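Local coordinates for protein coproheme decarboxylase (Thermus thermophilus, PDB 1VDH) that catalyses the hydrogen peroxide-dependent decarboxylation of Fe-coproporphyrin III (coproheme) to heme b, the last step of coproporphyrin-dependent heme biosynthesis, at residues H70-L75 with P231-K236; Y62-V67 with E241-F246; L77-G82 with L132-P137. All coordinates share one frame; numbering follows the deposited sequence.

Contact 1. Residues H70-L75 with P231-K236; sequences HKADLL and PFFVGK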
loop_
_atom_site.group_PDB
_atom_site.type_symbol
_atom_site.label_atom_id
_atom_site.label_comp_id
_atom_site.label_asym_id
_atom_site.label_seq_id
_atom_site.Cartn_x
_atom_site.Cartn_y
_atom_site.Cartn_z
ATOM N N HIS A 70 -10.967 5.697 -11.712
ATOM C CA HIS A 70 -11.259 4.557 -10.845
ATOM C C HIS A 70 -11.269 4.860 -9.351
ATOM O O HIS A 70 -11.711 4.025 -8.556
ATOM C CB HIS A 70 -10.260 3.427 -11.105
ATOM C CG HIS A 70 -8.917 3.647 -10.472
ATOM N ND1 HIS A 70 -8.083 4.682 -10.834
ATOM C CD2 HIS A 70 -8.276 2.972 -9.488
ATOM C CE1 HIS A 70 -6.984 4.638 -10.099
ATOM N NE2 HIS A 70 -7.077 3.610 -9.275
ATOM N N LYS A 71 -10.792 6.039 -8.970
ATOM C CA LYS A 71 -10.713 6.392 -7.559
ATOM C C LYS A 71 -12.056 6.632 -6.879
ATOM O O LYS A 71 -12.182 6.430 -5.677
ATOM C CB LYS A 71 -9.773 7.584 -7.348
ATOM C CG LYS A 71 -8.346 7.347 -7.861
ATOM C CD LYS A 71 -7.369 8.379 -7.304
ATOM C CE LYS A 71 -7.789 9.812 -7.612
ATOM N NZ LYS A 71 -7.605 10.189 -9.040
ATOM N N ALA A 72 -13.053 7.038 -7.660
ATOM C CA ALA A 72 -14.404 7.296 -7.155
ATOM C C ALA A 72 -15.293 7.653 -8.336
ATOM O O ALA A 72 -14.795 8.094 -9.360
ATOM C CB ALA A 72 -14.392 8.450 -6.156
ATOM N N ASP A 73 -16.604 7.488 -8.174
ATOM C CA ASP A 73 -17.573 7.815 -9.224
ATOM C C ASP A 73 -18.457 8.978 -8.784
ATOM O O ASP A 73 -18.844 9.812 -9.592
ATOM C CB ASP A 73 -18.451 6.605 -9.544
ATOM C CG ASP A 73 -17.673 5.474 -10.165
ATOM O OD1 ASP A 73 -18.032 4.301 -9.932
ATOM O OD2 ASP A 73 -16.706 5.759 -10.899
ATOM N N LEU A 74 -18.790 9.013 -7.498
ATOM C CA LEU A 74 -19.618 10.080 -6.957
ATOM C C LEU A 74 -19.011 10.641 -5.680
ATOM O O LEU A 74 -18.504 9.899 -4.836
ATOM C CB LEU A 74 -21.040 9.571 -6.670
ATOM C CG LEU A 74 -21.970 9.236 -7.845
ATOM C CD1 LEU A 74 -23.191 8.461 -7.340
ATOM C CD2 LEU A 74 -22.408 10.512 -8.556
ATOM N N LEU A 75 -19.007 11.964 -5.584
ATOM C CA LEU A 75 -18.516 12.648 -4.398
ATOM C C LEU A 75 -19.709 13.333 -3.752
ATOM O O LEU A 75 -20.429 14.084 -4.414
ATOM C CB LEU A 75 -17.484 13.728 -4.750
ATOM C CG LEU A 75 -17.263 14.786 -3.653
ATOM C CD1 LEU A 75 -16.737 14.132 -2.369
ATOM C CD2 LEU A 75 -16.299 15.869 -4.132
ATOM N N PRO A 231 -3.798 12.226 -3.002
ATOM C CA PRO A 231 -4.540 11.978 -4.246
ATOM C C PRO A 231 -5.352 13.188 -4.714
ATOM O O PRO A 231 -5.769 14.012 -3.901
ATOM C CB PRO A 231 -5.447 10.808 -3.868
ATOM C CG PRO A 231 -5.711 11.043 -2.408
ATOM C CD PRO A 231 -4.341 11.428 -1.890
ATOM N N PHE A 232 -5.531 13.311 -6.028
ATOM C CA PHE A 232 -6.306 14.409 -6.610
ATOM C C PHE A 232 -7.561 13.853 -7.272
ATOM O O PHE A 232 -7.487 12.923 -8.083
ATOM C CB PHE A 232 -5.482 15.186 -7.651
ATOM C CG PHE A 232 -4.439 16.093 -7.055
ATOM C CD1 PHE A 232 -3.277 15.573 -6.496
ATOM C CD2 PHE A 232 -4.623 17.472 -7.049
ATOM C CE1 PHE A 232 -2.311 16.418 -5.935
ATOM C CE2 PHE A 232 -3.667 18.323 -6.493
ATOM C CZ PHE A 232 -2.511 17.797 -5.935
ATOM N N PHE A 233 -8.710 14.410 -6.901
ATOM C CA PHE A 233 -10.000 13.985 -7.446
ATOM C C PHE A 233 -10.642 15.139 -8.198
ATOM O O PHE A 233 -10.695 16.259 -7.691
ATOM C CB PHE A 233 -10.970 13.588 -6.328
ATOM C CG PHE A 233 -10.539 12.394 -5.527
ATOM C CD1 PHE A 233 -11.096 11.146 -5.767
ATOM C CD2 PHE A 233 -9.611 12.527 -4.497
ATOM C CE1 PHE A 233 -10.743 10.045 -4.989
ATOM C CE2 PHE A 233 -9.255 11.438 -3.719
ATOM C CZ PHE A 233 -9.821 10.193 -3.963
ATOM N N VAL A 234 -11.128 14.871 -9.402
ATOM C CA VAL A 234 -11.798 15.909 -10.177
ATOM C C VAL A 234 -13.223 15.456 -10.453
ATOM O O VAL A 234 -13.452 14.330 -10.895
ATOM C CB VAL A 234 -11.085 16.218 -11.509
ATOM C CG1 VAL A 234 -11.839 17.322 -12.255
ATOM C CG2 VAL A 234 -9.653 16.672 -11.253
ATOM N N GLY A 235 -14.181 16.329 -10.161
ATOM C CA GLY A 235 -15.572 15.988 -10.385
ATOM C C GLY A 235 -16.379 17.111 -11.009
ATOM O O GLY A 235 -16.038 18.284 -10.881
ATOM N N LYS A 236 -17.424 16.731 -11.734
ATOM C CA LYS A 236 -18.314 17.683 -12.379
ATOM C C LYS A 236 -19.565 17.804 -11.517
ATOM O O LYS A 236 -20.182 16.794 -11.183
ATOM C CB LYS A 236 -18.699 17.182 -13.776
ATOM C CG LYS A 236 -19.682 18.083 -14.509
ATOM C CD LYS A 236 -20.017 17.525 -15.877
ATOM C CE LYS A 236 -21.107 18.342 -16.556
ATOM N NZ LYS A 236 -20.693 19.750 -16.780
#

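Contact 2. Residues Y62-V67 with E241-F246; sequences YGIYQV and EALRAF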
loop_
_atom_site.group_PDB
_atom_site.type_symbol
_atom_site.label_atom_id
_atom_site.label_comp_id
_atom_site.label_asym_id
_atom_site.label_seq_id
_atom_site.Cartn_x
_atom_site.Cartn_y
_atom_site.Cartn_z
ATOM N N TYR A 62 -23.836 21.805 0.491
ATOM C CA TYR A 62 -23.510 20.509 -0.098
ATOM C C TYR A 62 -23.309 20.575 -1.610
ATOM O O TYR A 62 -23.646 21.565 -2.262
ATOM C CB TYR A 62 -24.614 19.485 0.194
ATOM C CG TYR A 62 -25.773 19.563 -0.783
ATOM C CD1 TYR A 62 -25.895 18.637 -1.821
ATOM C CD2 TYR A 62 -26.709 20.594 -0.707
ATOM C CE1 TYR A 62 -26.916 18.739 -2.760
ATOM C CE2 TYR A 62 -27.737 20.704 -1.646
ATOM C CZ TYR A 62 -27.831 19.774 -2.668
ATOM O OH TYR A 62 -28.839 19.870 -3.602
ATOM N N GLY A 63 -22.817 19.469 -2.153
ATOM C CA GLY A 63 -22.596 19.341 -3.577
ATOM C C GLY A 63 -22.405 17.879 -3.913
ATOM O O GLY A 63 -21.855 17.121 -3.107
ATOM N N ILE A 64 -22.925 17.455 -5.062
ATOM C CA ILE A 64 -22.773 16.067 -5.506
ATOM C C ILE A 64 -22.076 16.115 -6.860
ATOM O O ILE A 64 -22.490 16.862 -7.751
ATOM C CB ILE A 64 -24.125 15.331 -5.604
ATOM C CG1 ILE A 64 -24.763 15.231 -4.211
ATOM C CG2 ILE A 64 -23.923 13.930 -6.191
ATOM C CD1 ILE A 64 -26.116 14.531 -4.182
ATOM N N TYR A 65 -21.025 15.312 -7.014
ATOM C CA TYR A 65 -20.238 15.323 -8.245
ATOM C C TYR A 65 -19.988 13.982 -8.909
ATOM O O TYR A 65 -19.950 12.944 -8.250
ATOM C CB TYR A 65 -18.869 15.944 -7.963
ATOM C CG TYR A 65 -18.911 17.261 -7.236
ATOM C CD1 TYR A 65 -18.768 18.462 -7.928
ATOM C CD2 TYR A 65 -19.078 17.310 -5.853
ATOM C CE1 TYR A 65 -18.788 19.679 -7.265
ATOM C CE2 TYR A 65 -19.101 18.524 -5.179
ATOM C CZ TYR A 65 -18.954 19.703 -5.894
ATOM O OH TYR A 65 -18.960 20.906 -5.237
ATOM N N GLN A 66 -19.814 14.023 -10.229
ATOM C CA GLN A 66 -19.486 12.835 -11.005
ATOM C C GLN A 66 -17.968 12.911 -11.098
ATOM O O GLN A 66 -17.426 13.836 -11.700
ATOM C CB GLN A 66 -20.096 12.894 -12.407
ATOM C CG GLN A 66 -19.770 11.661 -13.249
ATOM C CD GLN A 66 -20.443 11.668 -14.611
ATOM O OE1 GLN A 66 -20.047 10.926 -15.518
ATOM N NE2 GLN A 66 -21.470 12.494 -14.759
ATOM N N VAL A 67 -17.289 11.944 -10.492
ATOM C CA VAL A 67 -15.830 11.927 -10.454
ATOM C C VAL A 67 -15.205 11.038 -11.530
ATOM O O VAL A 67 -15.578 9.881 -11.682
ATOM C CB VAL A 67 -15.336 11.477 -9.049
ATOM C CG1 VAL A 67 -13.813 11.582 -8.946
ATOM C CG2 VAL A 67 -15.993 12.322 -7.966
ATOM N N GLU A 241 -31.283 16.934 -12.280
ATOM C CA GLU A 241 -31.454 16.311 -13.593
ATOM C C GLU A 241 -30.194 15.601 -14.074
ATOM O O GLU A 241 -30.278 14.532 -14.677
ATOM C CB GLU A 241 -31.900 17.344 -14.635
ATOM C CG GLU A 241 -33.349 17.792 -14.491
ATOM C CD GLU A 241 -34.334 16.639 -14.604
ATOM O OE1 GLU A 241 -35.051 16.371 -13.615
ATOM O OE2 GLU A 241 -34.387 15.997 -15.677
ATOM N N ALA A 242 -29.032 16.204 -13.820
ATOM C CA ALA A 242 -27.759 15.614 -14.222
ATOM C C ALA A 242 -27.529 14.286 -13.496
ATOM O O ALA A 242 -27.112 13.305 -14.112
ATOM C CB ALA A 242 -26.606 16.584 -13.945
ATOM N N LEU A 243 -27.806 14.255 -12.193
ATOM C CA LEU A 243 -27.636 13.026 -11.410
ATOM C C LEU A 243 -28.605 11.964 -11.915
ATOM O O LEU A 243 -28.247 10.788 -12.043
ATOM C CB LEU A 243 -27.864 13.288 -9.917
ATOM C CG LEU A 243 -27.735 12.079 -8.978
ATOM C CD1 LEU A 243 -26.381 11.392 -9.176
ATOM C CD2 LEU A 243 -27.904 12.527 -7.529
ATOM N N ARG A 244 -29.831 12.387 -12.217
ATOM C CA ARG A 244 -30.843 11.474 -12.734
ATOM C C ARG A 244 -30.381 10.851 -14.048
ATOM O O ARG A 244 -30.467 9.638 -14.226
ATOM C CB ARG A 244 -32.182 12.199 -12.934
ATOM C CG ARG A 244 -33.224 11.338 -13.635
ATOM C CD ARG A 244 -34.655 11.646 -13.215
ATOM N NE ARG A 244 -35.162 12.899 -13.759
ATOM C CZ ARG A 244 -36.387 13.059 -14.255
ATOM N NH1 ARG A 244 -37.242 12.042 -14.291
ATOM N NH2 ARG A 244 -36.770 14.249 -14.692
ATOM N N ALA A 245 -29.865 11.687 -14.950
ATOM C CA ALA A 245 -29.377 11.233 -16.253
ATOM C C ALA A 245 -28.206 10.262 -16.112
ATOM O O ALA A 245 -28.127 9.263 -16.826
ATOM C CB ALA A 245 -28.966 12.430 -17.112
ATOM N N PHE A 246 -27.296 10.578 -15.195
ATOM C CA PHE A 246 -26.127 9.745 -14.924
ATOM C C PHE A 246 -26.557 8.337 -14.485
ATOM O O PHE A 246 -25.949 7.336 -14.875
ATOM C CB PHE A 246 -25.271 10.398 -13.829
ATOM C CG PHE A 246 -24.140 9.535 -13.344
ATOM C CD1 PHE A 246 -23.044 9.280 -14.160
ATOM C CD2 PHE A 246 -24.177 8.969 -12.073
ATOM C CE1 PHE A 246 -21.994 8.472 -13.714
ATOM C CE2 PHE A 246 -23.136 8.162 -11.621
ATOM C CZ PHE A 246 -22.041 7.913 -12.444
#

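Contact 3. Residues L77-G82 with L132-P137; sequences LNLRPG and LTPRVP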
loop_
_atom_site.group_PDB
_atom_site.type_symbol
_atom_site.label_atom_id
_atom_site.label_comp_id
_atom_site.label_asym_id
_atom_site.label_seq_id
_atom_site.Cartn_x
_atom_site.Cartn_y
_atom_site.Cartn_z
ATOM N N LEU A 77 -20.284 15.873 -1.040
ATOM C CA LEU A 77 -19.617 16.870 -0.215
ATOM C C LEU A 77 -20.632 17.577 0.669
ATOM O O LEU A 77 -21.642 18.084 0.179
ATOM C CB LEU A 77 -18.893 17.893 -1.103
ATOM C CG LEU A 77 -18.239 19.101 -0.413
ATOM C CD1 LEU A 77 -17.190 18.641 0.592
ATOM C CD2 LEU A 77 -17.603 20.020 -1.456
ATOM N N ASN A 78 -20.350 17.614 1.968
ATOM C CA ASN A 78 -21.234 18.264 2.929
ATOM C C ASN A 78 -20.468 19.078 3.954
ATOM O O ASN A 78 -19.390 18.681 4.402
ATOM C CB ASN A 78 -22.101 17.229 3.660
ATOM C CG ASN A 78 -23.352 16.870 2.892
ATOM O OD1 ASN A 78 -24.320 17.632 2.875
ATOM N ND2 ASN A 78 -23.350 15.698 2.265
ATOM N N LEU A 79 -21.015 20.245 4.285
ATOM C CA LEU A 79 -20.428 21.133 5.282
ATOM C C LEU A 79 -21.520 21.426 6.308
ATOM O O LEU A 79 -22.671 21.656 5.935
ATOM C CB LEU A 79 -19.931 22.440 4.650
ATOM C CG LEU A 79 -18.646 22.374 3.816
ATOM C CD1 LEU A 79 -18.956 21.914 2.401
ATOM C CD2 LEU A 79 -17.973 23.745 3.787
ATOM N N ARG A 80 -21.168 21.373 7.591
ATOM C CA ARG A 80 -22.127 21.607 8.677
ATOM C C ARG A 80 -21.425 22.309 9.840
ATOM O O ARG A 80 -20.195 22.347 9.894
ATOM C CB ARG A 80 -22.693 20.271 9.183
ATOM C CG ARG A 80 -23.425 19.410 8.155
ATOM C CD ARG A 80 -24.769 19.999 7.737
ATOM N NE ARG A 80 -25.540 19.028 6.962
ATOM C CZ ARG A 80 -25.429 18.839 5.650
ATOM N NH1 ARG A 80 -24.585 19.572 4.927
ATOM N NH2 ARG A 80 -26.102 17.854 5.070
ATOM N N PRO A 81 -22.199 22.880 10.785
ATOM C CA PRO A 81 -21.650 23.584 11.953
ATOM C C PRO A 81 -20.917 22.676 12.955
ATOM O O PRO A 81 -20.312 23.170 13.906
ATOM C CB PRO A 81 -22.894 24.211 12.596
ATOM C CG PRO A 81 -23.845 24.361 11.460
ATOM C CD PRO A 81 -23.660 23.065 10.717
ATOM N N GLY A 82 -20.969 21.363 12.739
ATOM C CA GLY A 82 -20.299 20.432 13.639
ATOM C C GLY A 82 -20.172 19.030 13.067
ATOM O O GLY A 82 -20.615 18.776 11.945
ATOM N N LEU A 132 -15.566 31.446 6.625
ATOM C CA LEU A 132 -15.725 30.419 7.655
ATOM C C LEU A 132 -16.878 29.486 7.299
ATOM O O LEU A 132 -16.874 28.314 7.665
ATOM C CB LEU A 132 -16.000 31.057 9.020
ATOM C CG LEU A 132 -14.870 31.874 9.651
ATOM C CD1 LEU A 132 -15.372 32.575 10.914
ATOM C CD2 LEU A 132 -13.695 30.960 9.968
ATOM N N THR A 133 -17.840 30.009 6.548
ATOM C CA THR A 133 -19.014 29.246 6.141
ATOM C C THR A 133 -19.203 29.305 4.625
ATOM O O THR A 133 -20.239 29.759 4.132
ATOM C CB THR A 133 -20.273 29.796 6.847
ATOM O OG1 THR A 133 -20.417 31.191 6.548
ATOM C CG2 THR A 133 -20.142 29.632 8.351
ATOM N N PRO A 134 -18.241 28.748 3.868
ATOM C CA PRO A 134 -18.313 28.756 2.404
ATOM C C PRO A 134 -19.393 27.860 1.812
ATOM O O PRO A 134 -19.531 26.692 2.187
ATOM C CB PRO A 134 -16.916 28.284 2.001
ATOM C CG PRO A 134 -16.611 27.255 3.060
ATOM C CD PRO A 134 -17.093 27.942 4.335
ATOM N N ARG A 135 -20.180 28.428 0.906
ATOM C CA ARG A 135 -21.226 27.673 0.229
ATOM C C ARG A 135 -20.624 27.038 -1.008
ATOM O O ARG A 135 -19.819 27.659 -1.700
ATOM C CB ARG A 135 -22.388 28.579 -0.188
ATOM C CG ARG A 135 -23.491 28.712 0.846
ATOM C CD ARG A 135 -23.021 29.434 2.100
ATOM N NE ARG A 135 -24.145 29.750 2.978
ATOM C CZ ARG A 135 -24.045 30.430 4.116
ATOM N NH1 ARG A 135 -25.135 30.671 4.837
ATOM N NH2 ARG A 135 -22.860 30.845 4.548
ATOM N N VAL A 136 -21.007 25.794 -1.273
ATOM C CA VAL A 136 -20.519 25.061 -2.435
ATOM C C VAL A 136 -21.208 25.594 -3.698
ATOM O O VAL A 136 -22.438 25.633 -3.763
ATOM C CB VAL A 136 -20.834 23.553 -2.289
ATOM C CG1 VAL A 136 -20.416 22.804 -3.522
ATOM C CG2 VAL A 136 -20.140 22.988 -1.060
ATOM N N PRO A 137 -20.426 26.033 -4.705
ATOM C CA PRO A 137 -21.012 26.556 -5.947
ATOM C C PRO A 137 -21.849 25.507 -6.681
ATOM O O PRO A 137 -21.576 24.304 -6.603
ATOM C CB PRO A 137 -19.787 27.030 -6.742
ATOM C CG PRO A 137 -18.660 26.223 -6.188
ATOM C CD PRO A 137 -18.958 26.169 -4.717
#

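Contact 1. Residues H70-L75 with P231-K236
Lys71 carries most of this contact, leaning over Phe233 to reach the backbone of Phe232. Its CG begins the reach from above His70, 3.7 Å over the plane of the imidazole. The chain then bends at its last two torsions (chi4 -73°), which folds CE over one face of the Phe233 ring. There Lys71 CE makes a CH-pi contact, 4.0 Å from the ring centroid. The same bend brings Lys71 NZ down to Phe232 O for a 2.9 Å hydrogen bond. NZ meets that carbonyl fairly straight, at a C=O...N angle of 157° and somewhat tilted from the carbonyl plane. Nearer the backbone, Lys71 CB closes on Phe233 CE1 at 3.5 Å, and Lys71 O lies in plane at the ring edge. Ala72 adds its methyl obliquely, with CB 4.1 Å from Phe233 CE1. Beyond it the backbone enters strand 74-80 through a classic beta bulge, where Asp73 and Leu74 both face Arg22 of strand 10-24. Phe21 of that strand also stacks on Phe233, and Phe232 points away from the lysine to stack on Tyr145, the predicted active-site tyrosine. Lys71 NZ has a second partner at the pentamer interface, a salt bridge to Asp194 of a neighbouring subunit, while Asp195 of that subunit accepts a bond from Phe232 N. The ammonium is thus gripped by a carbonyl and a carboxylate, and its attraction to the Phe233 ring is weak at most. The aromatic face takes the CE methylene, whereas the charge is met by oxygen at a subunit boundary.

Contact 2. Residues Y62-V67 with E241-F246
Gln66 and Phe246 make the closest approach between strand 61-67 and the C-terminal helix 240-246, in plain packing of that last helix against the strand, away from the annotated sites. The amide crosses the ring obliquely, their planes 41° apart: Gln66 OE1 lies 3.6 Å from Phe246 CE1, NE2 lies equally near CD1, and Gln66 CD is 3.6 Å from Phe246 CD1. Gln66 reaches the helix because its chain is fully extended, chi1 -180° and chi2 176°, while its CG also touches the ring. One turn earlier on the helix the fit is looser but more deeply buried, with Ile64 CD1 meeting Leu243 CD2 at 4.3 Å. Helix 34-56 backs this apolar pair, Val48 against Ile64 and Trp41 against Leu243, and Leu238 also packs on Leu243. The outer side of the helix has a different character: there Arg244 NH2 forms a salt bridge with Glu241 OE1 (2.9 Å) on the syn lone pair, between residues one turn apart that do not touch the strand. Cutting Gln66 back to an alanine is likely to strip the amide from beside Phe246 and let its ring turn more freely. Between strand and helix the contact thus rests on dispersion and shape, a flat amide against an aromatic ring beside two branched aliphatic chains, while the charges pair within the helix itself.

Contact 3. Residues L77-G82 with L132-P137
Leu79 lays CD2 against the ring of Pro134, 3.8 Å from CG, and also against Pro134 O; two further flat groups, both guanidiniums, are held within their own segments. Leu79 O lies in the guanidinium plane of Arg80, bonded to NH1 (3.0 Å), although the nitrogen stands well above the carbonyl plane. Asn78 OD1 accepts two weak hydrogen bonds from NH1 and NH2 of Arg80, and Trp51 makes a cation-pi contact with the group. Arg135 turns back within its own loop, NH2 reaching Thr133 O at 2.9 Å in the carbonyl plane. The contact joins strand 74-80, part of the curled antiparallel sheet in the alpha+beta barrel fold of the chlorite dismutase family, to the loop between strands 102-116 and 141-152. Val112 of strand 102-116 packs on both Leu79 and Pro134, and Arg131, predicted to bind coproheme, immediately precedes the loop segment. Val136 CG2 touches both leucines, 3.8 Å from Leu79 CD1 and 3.9 Å from Leu77 CD2. With CG anti to the carbonyl carbon (chi1 -74°), Leu79 can spread its two methyls, one to the proline and the other to the valine.

Contacts 1 and 3 are both buried and both involve strand 74-80: contact 1 holds the loop leading into it and contact 3 its far part, about 19 Å apart between centres. Contact 2, only partly buried, sets the C-terminal helix on neighbouring strand 61-67. Backbone bonds tie them together: Gly63 O to Leu77 N joins contacts 2 and 3, and Asp73 O to Val67 N and Lys236 N to Gln66 O join contacts 1 and 2. The chemistry follows the place. Next to another subunit, contact 1 uses a lysine with polar partners; contact 3, which no other subunit touches, meets through aliphatic methyls and a proline; contact 2 pairs amide and ring at its partly exposed side.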